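Local coordinates for protein glutathione S-transferase (PDB 3NIV) that probably acts as a zeta-class glutathione transferase with maleylacetoacetate isomerase activity, at residues I172-V175 and Y176-H179; F183-A186 and S187-I190. All coordinates share one frame; numbering follows the deposited sequence.

Contact 1. Residues I172-V175 and Y176-H179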
loop_
_atom_site.group_PDB
_atom_site.type_symbol
_atom_site.label_atom_id
_atom_site.label_comp_id
_atom_site.label_asym_id
_atom_site.label_seq_id
_atom_site.Cartn_x
_atom_site.Cartn_y
_atom_site.Cartn_z
ATOM N N ILE A 172 -13.599 -5.004 -5.265
ATOM C CA ILE A 172 -14.997 -4.967 -4.851
ATOM C C ILE A 172 -15.280 -3.894 -3.788
ATOM O O ILE A 172 -16.168 -3.076 -3.970
ATOM C CB ILE A 172 -15.526 -6.382 -4.474
ATOM C CG1 ILE A 172 -15.936 -7.132 -5.736
ATOM C CG2 ILE A 172 -16.713 -6.310 -3.544
ATOM C CD1 ILE A 172 -14.847 -7.245 -6.797
ATOM N N PRO A 173 -14.504 -3.871 -2.691
ATOM C CA PRO A 173 -14.719 -2.810 -1.693
ATOM C C PRO A 173 -14.558 -1.395 -2.265
ATOM O O PRO A 173 -15.339 -0.512 -1.924
ATOM C CB PRO A 173 -13.660 -3.106 -0.626
ATOM C CG PRO A 173 -13.409 -4.576 -0.759
ATOM C CD PRO A 173 -13.516 -4.865 -2.238
ATOM N N GLN A 174 -13.592 -1.185 -3.146
ATOM C CA GLN A 174 -13.424 0.129 -3.760
ATOM C C GLN A 174 -14.643 0.577 -4.582
ATOM O O GLN A 174 -15.013 1.744 -4.567
ATOM C CB GLN A 174 -12.169 0.159 -4.634
ATOM C CG GLN A 174 -11.754 1.560 -5.059
ATOM C CD GLN A 174 -11.533 2.500 -3.875
ATOM O OE1 GLN A 174 -12.161 3.546 -3.792
ATOM N NE2 GLN A 174 -10.640 2.123 -2.956
ATOM N N VAL A 175 -15.248 -0.361 -5.306
ATOM C CA VAL A 175 -16.390 -0.072 -6.156
ATOM C C VAL A 175 -17.615 0.209 -5.280
ATOM O O VAL A 175 -18.427 1.075 -5.582
ATOM C CB VAL A 175 -16.657 -1.244 -7.121
ATOM C CG1 VAL A 175 -17.982 -1.063 -7.866
ATOM C CG2 VAL A 175 -15.502 -1.382 -8.100
ATOM N N TYR A 176 -17.723 -0.523 -4.181
ATOM C CA TYR A 176 -18.728 -0.257 -3.171
ATOM C C TYR A 176 -18.684 1.216 -2.722
ATOM O O TYR A 176 -19.707 1.907 -2.726
ATOM C CB TYR A 176 -18.498 -1.200 -1.995
ATOM C CG TYR A 176 -19.380 -0.972 -0.788
ATOM C CD1 TYR A 176 -19.001 -0.087 0.210
ATOM C CD2 TYR A 176 -20.567 -1.671 -0.625
ATOM C CE1 TYR A 176 -19.785 0.115 1.315
ATOM C CE2 TYR A 176 -21.360 -1.471 0.487
ATOM C CZ TYR A 176 -20.958 -0.579 1.452
ATOM O OH TYR A 176 -21.724 -0.366 2.572
ATOM N N ASN A 177 -17.496 1.690 -2.347
ATOM C CA ASN A 177 -17.298 3.093 -1.987
ATOM C C ASN A 177 -17.762 4.066 -3.057
ATOM O O ASN A 177 -18.336 5.113 -2.758
ATOM C CB ASN A 177 -15.821 3.355 -1.703
ATOM C CG ASN A 177 -15.415 2.925 -0.318
ATOM O OD1 ASN A 177 -16.261 2.582 0.503
ATOM N ND2 ASN A 177 -14.114 2.941 -0.045
ATOM N N ALA A 178 -17.488 3.719 -4.310
ATOM C CA ALA A 178 -17.808 4.580 -5.440
ATOM C C ALA A 178 -19.325 4.806 -5.594
ATOM O O ALA A 178 -19.781 5.938 -5.781
ATOM C CB ALA A 178 -17.210 4.010 -6.712
ATOM N N HIS A 179 -20.100 3.729 -5.513
ATOM C CA HIS A 179 -21.545 3.851 -5.625
ATOM C C HIS A 179 -22.067 4.637 -4.433
ATOM O O HIS A 179 -22.868 5.554 -4.578
ATOM C CB HIS A 179 -22.209 2.472 -5.702
ATOM C CG HIS A 179 -21.867 1.708 -6.945
ATOM N ND1 HIS A 179 -22.135 2.187 -8.212
ATOM C CD2 HIS A 179 -21.288 0.496 -7.118
ATOM C CE1 HIS A 179 -21.733 1.304 -9.109
ATOM N NE2 HIS A 179 -21.209 0.272 -8.472
HETATM O O HOH W 1 -12.491 5.248 -1.466
#
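Ile172 O is gripped by two amides of the next helical turn: Tyr176 N donates at 3.0 Å, nearly straight (166° at the hydrogen), and Val175 N adds a weak bond at 3.2 Å. Three more i to i+4 bonds carry the helix onward: Asn177 N to Pro173 O, Ala178 N to Gln174 O and His179 N to Val175 O, of which the one to Gln174 is the most bent (144°). Pro173 has no N-H to give to the preceding turn, and the helix kinks there. One turn apart, Val175 and His179 run side by side. Val175 CG1, anti to the backbone N (chi1 171°), lies 3.5 Å from His179 NE2. A water links the side-chain amides of Gln174 and Asn177, giving a proton to Gln174 OE1 at 2.9 Å and accepting one from Asn177 ND2 at 3.2 Å. Asn177 ND2 also bonds Thr12, and Tyr176 OH bonds Glu210. Buried on several sides, this part of helix 166-180 packs Pro173 on helix 12-23 of the thioredoxin-like domain, Gln174 and Ala178 on helix 127-149, and Ile172 and Val175 on helix 189-198.

Contact 2. Residues F183-A186 and S187-I190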
loop_
_atom_site.group_PDB
_atom_site.type_symbol
_atom_site.label_atom_id
_atom_site.label_comp_id
_atom_site.label_asym_id
_atom_site.label_seq_id
_atom_site.Cartn_x
_atom_site.Cartn_y
_atom_site.Cartn_z
ATOM N N PHE A 183 -20.436 7.889 -7.594
ATOM C CA PHE A 183 -19.581 8.113 -8.734
ATOM C C PHE A 183 -20.128 7.240 -9.857
ATOM O O PHE A 183 -20.563 6.118 -9.617
ATOM C CB PHE A 183 -18.152 7.714 -8.361
ATOM C CG PHE A 183 -17.172 7.791 -9.494
ATOM C CD1 PHE A 183 -16.633 9.011 -9.886
ATOM C CD2 PHE A 183 -16.758 6.638 -10.144
ATOM C CE1 PHE A 183 -15.700 9.079 -10.917
ATOM C CE2 PHE A 183 -15.829 6.702 -11.178
ATOM C CZ PHE A 183 -15.303 7.924 -11.567
ATOM N N ASP A 184 -20.114 7.746 -11.083
ATOM C CA ASP A 184 -20.692 7.008 -12.197
ATOM C C ASP A 184 -19.673 6.101 -12.851
ATOM O O ASP A 184 -18.676 6.572 -13.376
ATOM C CB ASP A 184 -21.270 7.961 -13.245
ATOM C CG ASP A 184 -21.888 7.223 -14.424
ATOM O OD1 ASP A 184 -22.504 6.156 -14.202
ATOM O OD2 ASP A 184 -21.755 7.702 -15.571
HETATM N N MSE A 185 -19.960 4.805 -12.854
HETATM C CA MSE A 185 -19.019 3.785 -13.320
HETATM C C MSE A 185 -19.038 3.516 -14.825
HETATM O O MSE A 185 -18.301 2.659 -15.309
HETATM C CB MSE A 185 -19.259 2.467 -12.575
HETATM C CG MSE A 185 -18.905 2.523 -11.099
HETATM SE SE MSE A 185 -17.018 2.984 -10.754
HETATM C CE MSE A 185 -16.184 1.312 -11.334
ATOM N N ALA A 186 -19.871 4.240 -15.562
ATOM C CA ALA A 186 -20.048 3.986 -16.998
ATOM C C ALA A 186 -18.739 3.737 -17.764
ATOM O O ALA A 186 -18.687 2.918 -18.681
ATOM C CB ALA A 186 -20.824 5.127 -17.637
ATOM N N SER A 187 -17.689 4.446 -17.379
ATOM C CA SER A 187 -16.424 4.421 -18.104
ATOM C C SER A 187 -15.637 3.114 -17.932
ATOM O O SER A 187 -14.649 2.881 -18.634
ATOM C CB SER A 187 -15.570 5.610 -17.658
ATOM O OG SER A 187 -14.301 5.622 -18.288
ATOM N N TYR A 188 -16.095 2.255 -17.026
ATOM C CA TYR A 188 -15.315 1.095 -16.615
ATOM C C TYR A 188 -16.041 -0.243 -16.774
ATOM O O TYR A 188 -16.336 -0.914 -15.781
ATOM C CB TYR A 188 -14.875 1.287 -15.167
ATOM C CG TYR A 188 -14.318 2.667 -14.921
ATOM C CD1 TYR A 188 -13.117 3.051 -15.488
ATOM C CD2 TYR A 188 -15.006 3.593 -14.140
ATOM C CE1 TYR A 188 -12.603 4.311 -15.280
ATOM C CE2 TYR A 188 -14.495 4.855 -13.918
ATOM C CZ TYR A 188 -13.289 5.207 -14.492
ATOM O OH TYR A 188 -12.768 6.461 -14.302
ATOM N N PRO A 189 -16.304 -0.645 -18.030
ATOM C CA PRO A 189 -17.091 -1.842 -18.353
ATOM C C PRO A 189 -16.521 -3.133 -17.757
ATOM O O PRO A 189 -17.271 -3.913 -17.169
ATOM C CB PRO A 189 -17.017 -1.912 -19.882
ATOM C CG PRO A 189 -16.592 -0.557 -20.324
ATOM C CD PRO A 189 -15.789 0.027 -19.236
ATOM N N ILE A 190 -15.217 -3.359 -17.915
ATOM C CA ILE A 190 -14.619 -4.599 -17.431
ATOM C C ILE A 190 -14.750 -4.671 -15.924
ATOM O O ILE A 190 -15.077 -5.719 -15.358
ATOM C CB ILE A 190 -13.135 -4.726 -17.798
ATOM C CG1 ILE A 190 -12.919 -4.554 -19.300
ATOM C CG2 ILE A 190 -12.592 -6.067 -17.328
ATOM C CD1 ILE A 190 -11.463 -4.755 -19.721
#
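Met185 and Tyr188 are joined first by backbone. Tyr188 N donates to Met185 O at 2.8 Å with an angle of 159° at the hydrogen, closing a four-residue beta turn; the helical torsions of Ala186 and the near-zero psi of Ser187 fit type I. Met185 O accepts a second bond from Asn192 ND2, which ties the turn to the first turn of helix 189-198.

The selenium-aromatic contact involves the same pair. Met185 is a selenomethionine, bent at both chi2 (-59°) and chi3, and this folding carries its end back across Tyr188 at about a right angle. SE lies 5.2 Å from the centroid of the Tyr188 ring, well off the ring normal, a Met-aromatic contact of oblique geometry, while the methyl CE reaches Tyr188 CD2 at 3.8 Å.

Apolar contact comes from Phe183, which meets Tyr188 rim to rim: CE2 of Phe183 is 3.6 Å from CE2 of Tyr188, near the plane of the phenylalanine ring, and Phe183 CZ lies in the plane of the tyrosine ring. Ser187 CB sits 3.8 Å above the plane of the Tyr188 ring, over its centre. The ring is thus met at its rim by Phe183 and on one face by its own neighbour, and its hydroxyl bonds Asp143, which helps fix its position.

Tyr188 is the N-cap residue of helix 189-198, and Pro189 follows in the first helical turn, where the lack of an N-H costs no helical bond. Glu146 accepts from Ile190 N and so serves the open helix start. The aromatic and selenomethionine side chains lie against helix 127-149, with Phe183 edge-to-face on His135 and both Met185 and Tyr188 on Phe142.

How the contacts relate
Read from the N terminus, contact 1 (172-179) comes first, within helix 166-180, and is complete before contact 2 (183-190) begins; the two stand in series, neither nested nor crossing, with centres about 11 Å apart. Contact 1 closes one helical turn after another, whereas contact 2 closes the turn that leads into helix 189-198. They meet directly: Phe183 N lies 2.7 Å from Ala178 O, a probable hydrogen bond, and Met185 CG packs 3.7 Å from His179 CE1. The selenium of Met185 also approaches Ala178. Together they join two consecutive helices of the C-terminal domain and set both against helix 127-149.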